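Local structure of arylsulfatase (Pseudoalteromonas sp. MB47, 7AJ0) at residues S140-S146 with V171-Y175; D436-F441 with P465-N471. The protein probably hydrolyses sulfate esters of the algal polysaccharide fucoidan, acting as an exo-sulfatase that carries a calcium ion and assembles as a hexamer. One frame throughout, in Å; residues are numbered along the deposited sequence.

Overall arrangement
The two contacts follow one another along the chain, 140-146 with 171-175 closing before 436-441 with 465-471 opens. They lie on opposite sides of the chain's centre, their centres about 37 Å apart and their nearest atoms about 24 Å apart. Contact 1 lies beside the large mixed sheet of the sulfatase fold, in the connections leading to two of its parallel strands: helix 141-146 precedes strand 151-155, and loop 171-174 leads into the neighbouring strand 175-177. Contact 2 joins the last two strands of a separate four-stranded antiparallel sheet, characteristic of the smaller C-terminal part of sulfatases. Contact 1 is internal to one subunit, whereas contact 2 also meets two neighbouring subunits of the hexamer.

Contact 1. Residues S140-S146 with V171-Y175; sequences SQGKLLS and VGFDY
This is a helix-to-loop contact within the alpha/beta core of the sulfatase fold: one side of the short helix 141-146, with its N-cap S140, packs against loop 171-174, which enters strand 175-177. The backbones nearly touch, with CA to CA 3.7 Å between K143 and G172 and 4.3 Å between G142 and F173. Such closeness calls for glycine on both sides. A CB on G142 would clash with the F173 ring; one on G172 would strike S140 OG and K143 N, and its phi/psi of 136/-38 by itself demands glycine.

S140 has chi1 p, and its OG accepts from K143 N (3.3 Å) and donates to V171 O (2.7 Å), so one small hydroxyl both caps the helix and ties down the loop. A water accepts from S140 N (2.9 Å) and donates to V171 O (2.7 Å). F173, chi1 m and chi2 88°, lays a ring face over G142 CA, a CH-pi contact 4.0 Å from CA to ring centroid. One helical turn on, S146 OG (chi1 m) lies 2.9 Å from D174 OD2, and also bonds T152 OG1. D174, chi1 m, accepts from T152 N and forms a salt bridge with K221.

The S140 hydroxyl and the D174 carboxylate thus satisfy backbone groups of helix, loop and strand 151-155 in a largely buried seam, where glycines permit the close approach.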
ATOM      1  N   SER A 140     -15.494  29.742  32.910  1.00 26.74           N
ATOM      2  CA  SER A 140     -16.258  28.505  32.891  1.00 27.31           C
ATOM      3  C   SER A 140     -17.730  28.779  33.190  1.00 26.18           C
ATOM      4  O   SER A 140     -18.094  29.817  33.749  1.00 26.70           O
ATOM      5  CB  SER A 140     -15.701  27.514  33.912  1.00 26.22           C
ATOM      6  OG  SER A 140     -15.873  27.998  35.232  1.00 26.79           O
ATOM      7  N   GLN A 141     -18.584  27.826  32.806  1.00 25.66           N
ATOM      8  CA  GLN A 141     -19.999  27.958  33.137  1.00 25.70           C
ATOM      9  C   GLN A 141     -20.218  27.839  34.639  1.00 26.11           C
ATOM     10  O   GLN A 141     -21.184  28.397  35.171  1.00 26.42           O
ATOM     11  CB  GLN A 141     -20.839  26.921  32.390  1.00 25.11           C
ATOM     12  CG  GLN A 141     -20.549  25.473  32.726  1.00 24.78           C
ATOM     13  CD  GLN A 141     -19.610  24.821  31.728  1.00 24.37           C
ATOM     14  OE1 GLN A 141     -18.421  25.129  31.692  1.00 24.53           O
ATOM     15  NE2 GLN A 141     -20.143  23.921  30.908  1.00 23.90           N
ATOM     16  N   GLY A 142     -19.333  27.127  35.338  1.00 26.15           N
ATOM     17  CA  GLY A 142     -19.390  27.128  36.787  1.00 26.64           C
ATOM     18  C   GLY A 142     -19.315  28.530  37.357  1.00 27.33           C
ATOM     19  O   GLY A 142     -20.098  28.904  38.232  1.00 27.74           O
ATOM     20  N   LYS A 143     -18.376  29.334  36.854  1.00 27.53           N
ATOM     21  CA  LYS A 143     -18.212  30.687  37.369  1.00 28.26           C
ATOM     22  C   LYS A 143     -19.456  31.525  37.110  1.00 28.39           C
ATOM     23  O   LYS A 143     -19.959  32.210  38.011  1.00 28.98           O
ATOM     24  CB  LYS A 143     -16.978  31.339  36.738  1.00 28.44           C
ATOM     25  CG  LYS A 143     -16.709  32.758  37.220  1.00 29.26           C
ATOM     26  CD  LYS A 143     -15.396  33.306  36.668  1.00 29.50           C
ATOM     27  CE  LYS A 143     -14.186  32.659  37.334  1.00 50.33           C
ATOM     28  NZ  LYS A 143     -12.898  33.089  36.711  1.00 51.38           N
ATOM     29  N   LEU A 144     -19.976  31.478  35.884  1.00 27.89           N
ATOM     30  CA  LEU A 144     -21.075  32.362  35.517  1.00 28.07           C
ATOM     31  C   LEU A 144     -22.397  31.918  36.130  1.00 28.06           C
ATOM     32  O   LEU A 144     -23.214  32.760  36.516  1.00 28.54           O
ATOM     33  CB  LEU A 144     -21.190  32.444  33.993  1.00 27.61           C
ATOM     34  CG  LEU A 144     -19.965  33.042  33.301  1.00 27.71           C
ATOM     35  CD1 LEU A 144     -20.190  33.157  31.807  1.00 27.31           C
ATOM     36  CD2 LEU A 144     -19.614  34.402  33.888  1.00 28.53           C
ATOM     37  N   LEU A 145     -22.625  30.609  36.241  1.00 27.57           N
ATOM     38  CA  LEU A 145     -23.879  30.131  36.812  1.00 27.59           C
ATOM     39  C   LEU A 145     -23.868  30.213  38.335  1.00 28.17           C
ATOM     40  O   LEU A 145     -24.891  30.537  38.947  1.00 28.56           O
ATOM     41  CB  LEU A 145     -24.153  28.701  36.350  1.00 26.91           C
ATOM     42  CG  LEU A 145     -24.456  28.552  34.858  1.00 26.37           C
ATOM     43  CD1 LEU A 145     -24.510  27.086  34.462  1.00 25.77           C
ATOM     44  CD2 LEU A 145     -25.760  29.253  34.499  1.00 26.57           C
ATOM     45  N   SER A 146     -22.725  29.930  38.965  1.00 28.31           N
ATOM     46  CA  SER A 146     -22.619  30.125  40.407  1.00 28.97           C
ATOM     47  C   SER A 146     -22.985  31.549  40.802  1.00 29.70           C
ATOM     48  O   SER A 146     -23.509  31.778  41.898  1.00 30.27           O
ATOM     49  CB  SER A 146     -21.202  29.805  40.884  1.00 29.09           C
ATOM     50  OG  SER A 146     -21.020  28.410  41.039  1.00 34.34           O
ATOM     51  N   VAL A 171     -11.576  27.371  39.305  1.00 28.92           N
ATOM     52  CA  VAL A 171     -11.839  28.106  38.077  1.00 28.63           C
ATOM     53  C   VAL A 171     -13.326  28.427  37.919  1.00 28.36           C
ATOM     54  O   VAL A 171     -13.773  28.752  36.826  1.00 27.98           O
ATOM     55  CB  VAL A 171     -11.311  27.340  36.847  1.00 28.02           C
ATOM     56  CG1 VAL A 171      -9.873  26.894  37.069  1.00 28.32           C
ATOM     57  CG2 VAL A 171     -12.211  26.150  36.533  1.00 29.25           C
ATOM     58  N   GLY A 172     -14.099  28.329  38.999  1.00 28.60           N
ATOM     59  CA  GLY A 172     -15.491  28.729  38.957  1.00 28.48           C
ATOM     60  C   GLY A 172     -16.460  27.774  39.621  1.00 28.26           C
ATOM     61  O   GLY A 172     -17.431  28.208  40.248  1.00 34.69           O
ATOM     62  N   PHE A 173     -16.223  26.473  39.488  1.00 27.79           N
ATOM     63  CA  PHE A 173     -17.149  25.491  40.037  1.00 27.58           C
ATOM     64  C   PHE A 173     -17.114  25.514  41.559  1.00 28.24           C
ATOM     65  O   PHE A 173     -16.063  25.723  42.171  1.00 28.72           O
ATOM     66  CB  PHE A 173     -16.808  24.090  39.529  1.00 27.01           C
ATOM     67  CG  PHE A 173     -17.018  23.909  38.053  1.00 26.36           C
ATOM     68  CD1 PHE A 173     -16.010  24.215  37.153  1.00 26.25           C
ATOM     69  CD2 PHE A 173     -18.223  23.425  37.564  1.00 25.92           C
ATOM     70  CE1 PHE A 173     -16.200  24.045  35.793  1.00 25.70           C
ATOM     71  CE2 PHE A 173     -18.419  23.253  36.205  1.00 25.38           C
ATOM     72  CZ  PHE A 173     -17.405  23.563  35.319  1.00 25.27           C
ATOM     73  N   ASP A 174     -18.281  25.292  42.173  1.00 28.30           N
ATOM     74  CA  ASP A 174     -18.355  25.265  43.629  1.00 28.95           C
ATOM     75  C   ASP A 174     -17.699  24.017  44.206  1.00 28.92           C
ATOM     76  O   ASP A 174     -17.156  24.060  45.315  1.00 29.54           O
ATOM     77  CB  ASP A 174     -19.813  25.329  44.091  1.00 29.06           C
ATOM     78  CG  ASP A 174     -20.491  26.633  43.722  1.00 32.17           C
ATOM     79  OD1 ASP A 174     -19.892  27.709  43.943  1.00 29.77           O
ATOM     80  OD2 ASP A 174     -21.629  26.580  43.212  1.00 32.57           O
ATOM     81  N   TYR A 175     -17.741  22.903  43.481  1.00 28.27           N
ATOM     82  CA  TYR A 175     -17.295  21.623  44.013  1.00 28.24           C
ATOM     83  C   TYR A 175     -16.609  20.823  42.921  1.00 27.64           C
ATOM     84  O   TYR A 175     -17.118  20.736  41.801  1.00 27.06           O
ATOM     85  CB  TYR A 175     -18.482  20.836  44.587  1.00 28.20           C
ATOM     86  CG  TYR A 175     -18.104  19.556  45.292  1.00 28.30           C
ATOM     87  CD1 TYR A 175     -17.282  19.579  46.408  1.00 28.95           C
ATOM     88  CD2 TYR A 175     -18.582  18.328  44.855  1.00 27.81           C
ATOM     89  CE1 TYR A 175     -16.934  18.415  47.062  1.00 30.55           C
ATOM     90  CE2 TYR A 175     -18.242  17.157  45.506  1.00 27.95           C
ATOM     91  CZ  TYR A 175     -17.418  17.209  46.609  1.00 28.59           C
ATOM     92  OH  TYR A 175     -17.071  16.052  47.263  1.00 30.97           O
TER
HETATM   93  O   HOH W   1     -13.425  30.462  34.801  1.00 22.42           O

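Contact 2. Residues D436-F441 with P465-N471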
ATOM      1  N   ASP A 436     -24.170  18.901   4.762  1.00 22.80           N
ATOM      2  CA  ASP A 436     -23.754  17.516   4.929  1.00 22.61           C
ATOM      3  C   ASP A 436     -22.453  17.232   4.186  1.00 22.67           C
ATOM      4  O   ASP A 436     -22.198  16.099   3.774  1.00 22.69           O
ATOM      5  CB  ASP A 436     -24.870  16.581   4.465  1.00 22.77           C
ATOM      6  CG  ASP A 436     -26.175  16.817   5.213  1.00 30.29           C
ATOM      7  OD1 ASP A 436     -26.128  17.075   6.436  1.00 31.96           O
ATOM      8  OD2 ASP A 436     -27.249  16.751   4.580  1.00 39.53           O
ATOM      9  N   TYR A 437     -21.616  18.256   4.023  1.00 22.74           N
ATOM     10  CA  TYR A 437     -20.367  18.153   3.281  1.00 22.87           C
ATOM     11  C   TYR A 437     -19.188  18.347   4.223  1.00 22.67           C
ATOM     12  O   TYR A 437     -19.141  19.321   4.980  1.00 22.61           O
ATOM     13  CB  TYR A 437     -20.323  19.186   2.152  1.00 23.25           C
ATOM     14  CG  TYR A 437     -21.477  19.051   1.185  1.00 24.10           C
ATOM     15  CD1 TYR A 437     -21.388  18.211   0.082  1.00 23.77           C
ATOM     16  CD2 TYR A 437     -22.661  19.747   1.384  1.00 23.61           C
ATOM     17  CE1 TYR A 437     -22.443  18.076  -0.796  1.00 24.09           C
ATOM     18  CE2 TYR A 437     -23.720  19.619   0.509  1.00 23.92           C
ATOM     19  CZ  TYR A 437     -23.604  18.784  -0.579  1.00 24.16           C
ATOM     20  OH  TYR A 437     -24.661  18.651  -1.452  1.00 35.25           O
ATOM     21  N   LYS A 438     -18.245  17.412   4.173  1.00 22.62           N
ATOM     22  CA  LYS A 438     -17.037  17.427   4.989  1.00 22.50           C
ATOM     23  C   LYS A 438     -15.862  17.787   4.089  1.00 22.80           C
ATOM     24  O   LYS A 438     -15.548  17.048   3.151  1.00 22.99           O
ATOM     25  CB  LYS A 438     -16.831  16.064   5.650  1.00 22.28           C
ATOM     26  CG  LYS A 438     -15.529  15.900   6.411  1.00 24.39           C
ATOM     27  CD  LYS A 438     -15.545  16.646   7.728  1.00 22.05           C
ATOM     28  CE  LYS A 438     -14.329  16.289   8.565  1.00 22.02           C
ATOM     29  NZ  LYS A 438     -14.284  14.843   8.934  1.00 23.39           N
ATOM     30  N   ILE A 439     -15.220  18.919   4.369  1.00 22.91           N
ATOM     31  CA  ILE A 439     -14.118  19.428   3.557  1.00 23.26           C
ATOM     32  C   ILE A 439     -12.844  19.362   4.389  1.00 23.25           C
ATOM     33  O   ILE A 439     -12.776  19.943   5.480  1.00 23.12           O
ATOM     34  CB  ILE A 439     -14.383  20.862   3.076  1.00 23.53           C
ATOM     35  CG1 ILE A 439     -15.724  20.950   2.347  1.00 23.58           C
ATOM     36  CG2 ILE A 439     -13.265  21.335   2.159  1.00 23.96           C
ATOM     37  CD1 ILE A 439     -16.867  21.392   3.231  1.00 24.63           C
ATOM     38  N   HIS A 440     -11.836  18.664   3.874  1.00 23.43           N
ATOM     39  CA  HIS A 440     -10.559  18.510   4.556  1.00 23.50           C
ATOM     40  C   HIS A 440      -9.498  19.362   3.870  1.00 23.96           C
ATOM     41  O   HIS A 440      -9.305  19.264   2.653  1.00 24.26           O
ATOM     42  CB  HIS A 440     -10.097  17.050   4.565  1.00 23.45           C
ATOM     43  CG  HIS A 440     -11.014  16.122   5.294  1.00 23.06           C
ATOM     44  ND1 HIS A 440     -10.724  15.616   6.542  1.00 22.86           N
ATOM     45  CD2 HIS A 440     -12.209  15.593   4.942  1.00 22.90           C
ATOM     46  CE1 HIS A 440     -11.703  14.820   6.930  1.00 22.57           C
ATOM     47  NE2 HIS A 440     -12.618  14.790   5.979  1.00 22.60           N
ATOM     48  N   PHE A 441      -8.809  20.187   4.653  1.00 24.07           N
ATOM     49  CA  PHE A 441      -7.645  20.919   4.173  1.00 24.56           C
ATOM     50  C   PHE A 441      -6.340  20.285   4.625  1.00 24.73           C
ATOM     51  O   PHE A 441      -5.302  20.529   4.002  1.00 25.20           O
ATOM     52  CB  PHE A 441      -7.720  22.372   4.645  1.00 24.70           C
ATOM     53  CG  PHE A 441      -8.999  23.060   4.254  1.00 24.59           C
ATOM     54  CD1 PHE A 441      -9.124  23.671   3.019  1.00 24.94           C
ATOM     55  CD2 PHE A 441     -10.083  23.077   5.116  1.00 25.74           C
ATOM     56  CE1 PHE A 441     -10.304  24.295   2.656  1.00 26.53           C
ATOM     57  CE2 PHE A 441     -11.265  23.698   4.757  1.00 24.15           C
ATOM     58  CZ  PHE A 441     -11.375  24.308   3.526  1.00 24.50           C
ATOM     59  N   PRO A 465      -9.097  20.706  -1.870  1.00 25.71           N
ATOM     60  CA  PRO A 465      -9.481  20.104  -0.589  1.00 25.17           C
ATOM     61  C   PRO A 465     -10.316  18.854  -0.814  1.00 24.92           C
ATOM     62  O   PRO A 465     -11.100  18.767  -1.761  1.00 25.06           O
ATOM     63  CB  PRO A 465     -10.294  21.206   0.098  1.00 24.97           C
ATOM     64  CG  PRO A 465      -9.833  22.469  -0.533  1.00 25.44           C
ATOM     65  CD  PRO A 465      -9.507  22.121  -1.959  1.00 25.87           C
ATOM     66  N   TRP A 466     -10.133  17.874   0.064  1.00 24.61           N
ATOM     67  CA  TRP A 466     -10.936  16.662  -0.008  1.00 24.39           C
ATOM     68  C   TRP A 466     -12.362  16.971   0.429  1.00 24.06           C
ATOM     69  O   TRP A 466     -12.586  17.733   1.373  1.00 23.83           O
ATOM     70  CB  TRP A 466     -10.347  15.565   0.874  1.00 24.19           C
ATOM     71  CG  TRP A 466      -9.009  15.066   0.425  1.00 24.56           C
ATOM     72  CD1 TRP A 466      -8.124  15.707  -0.389  1.00 25.02           C
ATOM     73  CD2 TRP A 466      -8.408  13.813   0.765  1.00 24.57           C
ATOM     74  NE1 TRP A 466      -7.005  14.933  -0.573  1.00 25.31           N
ATOM     75  CE2 TRP A 466      -7.154  13.764   0.124  1.00 25.05           C
ATOM     76  CE3 TRP A 466      -8.806  12.728   1.548  1.00 24.27           C
ATOM     77  CZ2 TRP A 466      -6.296  12.674   0.243  1.00 25.23           C
ATOM     78  CZ3 TRP A 466      -7.954  11.645   1.666  1.00 25.49           C
ATOM     79  CH2 TRP A 466      -6.713  11.626   1.016  1.00 26.42           C
ATOM     80  N   VAL A 467     -13.331  16.380  -0.267  1.00 24.09           N
ATOM     81  CA  VAL A 467     -14.741  16.605   0.017  1.00 23.86           C
ATOM     82  C   VAL A 467     -15.455  15.264   0.059  1.00 23.73           C
ATOM     83  O   VAL A 467     -15.306  14.444  -0.855  1.00 24.00           O
ATOM     84  CB  VAL A 467     -15.401  17.530  -1.024  1.00 24.17           C
ATOM     85  CG1 VAL A 467     -16.881  17.682  -0.720  1.00 23.99           C
ATOM     86  CG2 VAL A 467     -14.713  18.887  -1.042  1.00 24.36           C
ATOM     87  N   PHE A 468     -16.218  15.042   1.125  1.00 23.36           N
ATOM     88  CA  PHE A 468     -17.084  13.883   1.266  1.00 23.26           C
ATOM     89  C   PHE A 468     -18.502  14.371   1.528  1.00 23.15           C
ATOM     90  O   PHE A 468     -18.726  15.153   2.458  1.00 22.91           O
ATOM     91  CB  PHE A 468     -16.643  12.981   2.425  1.00 22.97           C
ATOM     92  CG  PHE A 468     -15.226  12.498   2.322  1.00 23.10           C
ATOM     93  CD1 PHE A 468     -14.184  13.252   2.835  1.00 23.06           C
ATOM     94  CD2 PHE A 468     -14.939  11.280   1.730  1.00 23.32           C
ATOM     95  CE1 PHE A 468     -12.880  12.806   2.748  1.00 23.24           C
ATOM     96  CE2 PHE A 468     -13.637  10.828   1.640  1.00 23.49           C
ATOM     97  CZ  PHE A 468     -12.606  11.592   2.150  1.00 31.00           C
ATOM     98  N   ASN A 469     -19.451  13.924   0.712  1.00 23.37           N
ATOM     99  CA  ASN A 469     -20.866  14.070   1.049  1.00 23.30           C
ATOM    100  C   ASN A 469     -21.172  13.050   2.139  1.00 23.01           C
ATOM    101  O   ASN A 469     -21.276  11.851   1.872  1.00 23.12           O
ATOM    102  CB  ASN A 469     -21.745  13.859  -0.176  1.00 23.71           C
ATOM    103  CG  ASN A 469     -23.225  14.039   0.129  1.00 23.72           C
ATOM    104  OD1 ASN A 469     -23.695  13.716   1.221  1.00 23.43           O
ATOM    105  ND2 ASN A 469     -23.966  14.556  -0.839  1.00 24.10           N
ATOM    106  N   LEU A 470     -21.302  13.517   3.380  1.00 22.69           N
ATOM    107  CA  LEU A 470     -21.429  12.590   4.498  1.00 22.43           C
ATOM    108  C   LEU A 470     -22.723  11.785   4.444  1.00 25.58           C
ATOM    109  O   LEU A 470     -22.802  10.727   5.074  1.00 22.45           O
ATOM    110  CB  LEU A 470     -21.338  13.343   5.823  1.00 22.13           C
ATOM    111  CG  LEU A 470     -19.956  13.910   6.155  1.00 22.03           C
ATOM    112  CD1 LEU A 470     -19.990  14.650   7.487  1.00 21.79           C
ATOM    113  CD2 LEU A 470     -18.902  12.811   6.176  1.00 22.03           C
ATOM    114  N   ASN A 471     -23.736  12.257   3.713  1.00 22.79           N
ATOM    115  CA  ASN A 471     -24.926  11.438   3.521  1.00 23.00           C
ATOM    116  C   ASN A 471     -24.617  10.236   2.639  1.00 23.27           C
ATOM    117  O   ASN A 471     -25.133   9.137   2.870  1.00 23.36           O
ATOM    118  CB  ASN A 471     -26.052  12.268   2.912  1.00 23.27           C
ATOM    119  CG  ASN A 471     -26.610  13.292   3.877  1.00 23.08           C
ATOM    120  OD1 ASN A 471     -26.655  13.067   5.088  1.00 22.79           O
ATOM    121  ND2 ASN A 471     -27.039  14.429   3.344  1.00 23.27           N
TER
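Antiparallel strands 437-440 and 466-469 are neighbours in the four-stranded sheet of the C-terminal part of the sulfatase fold, under helix 489-505, hydrogen-bonded at K438-F468 and H440-W466. On one face, I439 (chi1 m) sets CG2 3.6 Å from P465 CB and CG1 4.1 Å from V467 CG2. Y437 (m) stacks on F485 and bonds D197 of a second subunit.

On the other face H440 CD2 lies 3.6 Å from F468 CE1, the ring planes at 86°. K438 (chi1 t, chi2 p) packs CB 3.8 Å from L470 CG, while NZ leads away to salt bridges with E350 and E476; E476 also accepts from H440 NE2. W466 (m) leads its indole away, NE1 donating to S456 O of the second subunit.

L470 N donates to D436 O (2.8 Å), and N471 ND2 to D436 OD2 (2.6 Å). The I439 face is thus mainly apolar, ending in polar Y437 and N469 at the second subunit; the other mixes aromatic packing with charge, and N471 O accepts from R292 of a third subunit.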